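Local coordinates for capsular polysaccharide biosynthesis protein (Vibrio cholerae, PDB 1XPJ) that is of unknown function but, as a member of the haloacid dehalogenase-like family, probably acts as a hydrolase, perhaps in capsular polysaccharide biosynthesis, at residues 64-69 with 83-88. Sequence-based numbering, arbitrary orientation.
Sequences HTLPII and ILVGKP
Helix 66-75 packs against strand 82-85, an edge strand within this chain of the parallel sheet of a HAD-like alpha/beta fold, and L66 and I69, near its N-terminal end, meet I83 and V85. Those two strand side chains both face the helix, while L84 between them points away from it; its side chain packs on V44 and S46 of strand 42-47. L66 bridges the pair: its CD2 lies 3.8 Å from I83 CG2, and its CG is 4.1 Å from V85 CG1. The L66 and I83 side chains run opposite ways as they pass; V85 meets L66 at a slant. I83 CG2, the branch that does the touching, stands anti to the backbone N and also receives I69, whose CG2 comes to 4.3 Å. The other arm of I69 goes to V85, CD1 to CG1 at 4.2 Å, so each helix residue touches both strand residues. I69 continues onto T47 of the neighbouring strand, and T70 and L73 extend the cover over I83. From the second subunit, L66 packs on L66 and I63 on I83, carrying the apolar layer across the subunit interface. Only methyl and methine carbons meet, so shape and hydrophobic burial, not directional bonds, join helix and strand here.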
loop_
_atom_site.group_PDB
_atom_site.type_symbol
_atom_site.label_atom_id
_atom_site.label_comp_id
_atom_site.label_asym_id
_atom_site.label_seq_id
_atom_site.Cartn_x
_atom_site.Cartn_y
_atom_site.Cartn_z
ATOM N N HIS A 64 5.865 -2.338 -15.499
ATOM C CA HIS A 64 5.326 -2.318 -16.852
ATOM C C HIS A 64 4.379 -1.161 -17.115
ATOM O O HIS A 64 4.249 -0.720 -18.252
ATOM C CB HIS A 64 4.617 -3.638 -17.136
ATOM C CG HIS A 64 5.541 -4.819 -17.174
ATOM N ND1 HIS A 64 5.423 -5.885 -16.307
ATOM C CD2 HIS A 64 6.607 -5.090 -17.963
ATOM C CE1 HIS A 64 6.369 -6.771 -16.572
ATOM N NE2 HIS A 64 7.104 -6.310 -17.570
ATOM N N THR A 65 3.718 -0.680 -16.060
ATOM C CA THR A 65 2.647 0.317 -16.188
ATOM C C THR A 65 3.102 1.755 -15.939
ATOM O O THR A 65 2.765 2.652 -16.710
ATOM C CB THR A 65 1.505 -0.024 -15.236
ATOM O OG1 THR A 65 1.206 -1.423 -15.341
ATOM C CG2 THR A 65 0.242 0.661 -15.671
ATOM N N LEU A 66 3.864 1.969 -14.869
ATOM C CA LEU A 66 4.287 3.324 -14.468
ATOM C C LEU A 66 5.057 4.095 -15.538
ATOM O O LEU A 66 4.698 5.240 -15.793
ATOM C CB LEU A 66 5.035 3.344 -13.129
ATOM C CG LEU A 66 4.277 3.923 -11.924
ATOM C CD1 LEU A 66 5.108 3.720 -10.628
ATOM C CD2 LEU A 66 3.896 5.430 -12.075
ATOM N N PRO A 67 6.085 3.515 -16.170
ATOM C CA PRO A 67 6.790 4.221 -17.253
ATOM C C PRO A 67 5.872 4.802 -18.330
ATOM O O PRO A 67 6.045 5.971 -18.666
ATOM C CB PRO A 67 7.717 3.148 -17.846
ATOM C CG PRO A 67 7.965 2.219 -16.698
ATOM C CD PRO A 67 6.674 2.186 -15.919
ATOM N N ILE A 68 4.910 4.028 -18.826
ATOM C CA ILE A 68 4.011 4.475 -19.891
ATOM C C ILE A 68 3.055 5.564 -19.441
ATOM O O ILE A 68 2.719 6.444 -20.230
ATOM C CB ILE A 68 3.250 3.277 -20.515
ATOM C CG1 ILE A 68 4.150 2.580 -21.526
ATOM C CG2 ILE A 68 1.946 3.710 -21.212
ATOM C CD1 ILE A 68 3.773 1.137 -21.786
ATOM N N ILE A 69 2.638 5.521 -18.173
ATOM C CA ILE A 69 1.829 6.591 -17.608
ATOM C C ILE A 69 2.590 7.921 -17.617
ATOM O O ILE A 69 2.085 8.930 -18.118
ATOM C CB ILE A 69 1.372 6.245 -16.180
ATOM C CG1 ILE A 69 0.387 5.075 -16.191
ATOM C CG2 ILE A 69 0.802 7.495 -15.447
ATOM C CD1 ILE A 69 0.132 4.501 -14.806
ATOM N N ILE A 83 1.988 10.482 -8.533
ATOM C CA ILE A 83 1.300 9.376 -9.173
ATOM C C ILE A 83 1.161 8.217 -8.186
ATOM O O ILE A 83 2.110 7.886 -7.476
ATOM C CB ILE A 83 2.013 8.889 -10.446
ATOM C CG1 ILE A 83 2.370 10.055 -11.365
ATOM C CG2 ILE A 83 1.127 7.900 -11.179
ATOM C CD1 ILE A 83 3.284 9.644 -12.527
ATOM N N LEU A 84 -0.032 7.623 -8.155
ATOM C CA LEU A 84 -0.368 6.558 -7.235
ATOM C C LEU A 84 -0.985 5.441 -8.069
ATOM O O LEU A 84 -1.958 5.668 -8.774
ATOM C CB LEU A 84 -1.382 7.064 -6.197
ATOM C CG LEU A 84 -0.972 8.080 -5.099
ATOM C CD1 LEU A 84 -2.146 8.314 -4.156
ATOM C CD2 LEU A 84 0.253 7.628 -4.291
ATOM N N VAL A 85 -0.404 4.246 -8.005
ATOM C CA VAL A 85 -0.958 3.101 -8.714
ATOM C C VAL A 85 -1.544 2.179 -7.655
ATOM O O VAL A 85 -1.384 2.447 -6.473
ATOM C CB VAL A 85 0.101 2.378 -9.574
ATOM C CG1 VAL A 85 0.406 3.162 -10.815
ATOM C CG2 VAL A 85 1.387 2.106 -8.764
ATOM N N GLY A 86 -2.240 1.118 -8.073
ATOM C CA GLY A 86 -2.771 0.152 -7.129
ATOM C C GLY A 86 -4.137 0.511 -6.547
ATOM O O GLY A 86 -4.570 -0.059 -5.540
ATOM N N LYS A 87 -4.818 1.461 -7.174
ATOM C CA LYS A 87 -6.204 1.787 -6.841
ATOM C C LYS A 87 -7.027 0.507 -7.009
ATOM O O LYS A 87 -6.797 -0.253 -7.961
ATOM C CB LYS A 87 -6.718 2.847 -7.819
ATOM C CG LYS A 87 -7.959 3.589 -7.367
ATOM C CD LYS A 87 -8.692 4.185 -8.566
ATOM C CE LYS A 87 -9.872 5.029 -8.134
ATOM N NZ LYS A 87 -10.324 5.903 -9.248
ATOM N N PRO A 88 -7.977 0.269 -6.100
ATOM C CA PRO A 88 -8.910 -0.861 -6.222
ATOM C C PRO A 88 -9.651 -0.826 -7.561
ATOM O O PRO A 88 -10.181 0.226 -7.926
ATOM C CB PRO A 88 -9.901 -0.620 -5.070
ATOM C CG PRO A 88 -9.171 0.228 -4.106
ATOM C CD PRO A 88 -8.239 1.076 -4.894
#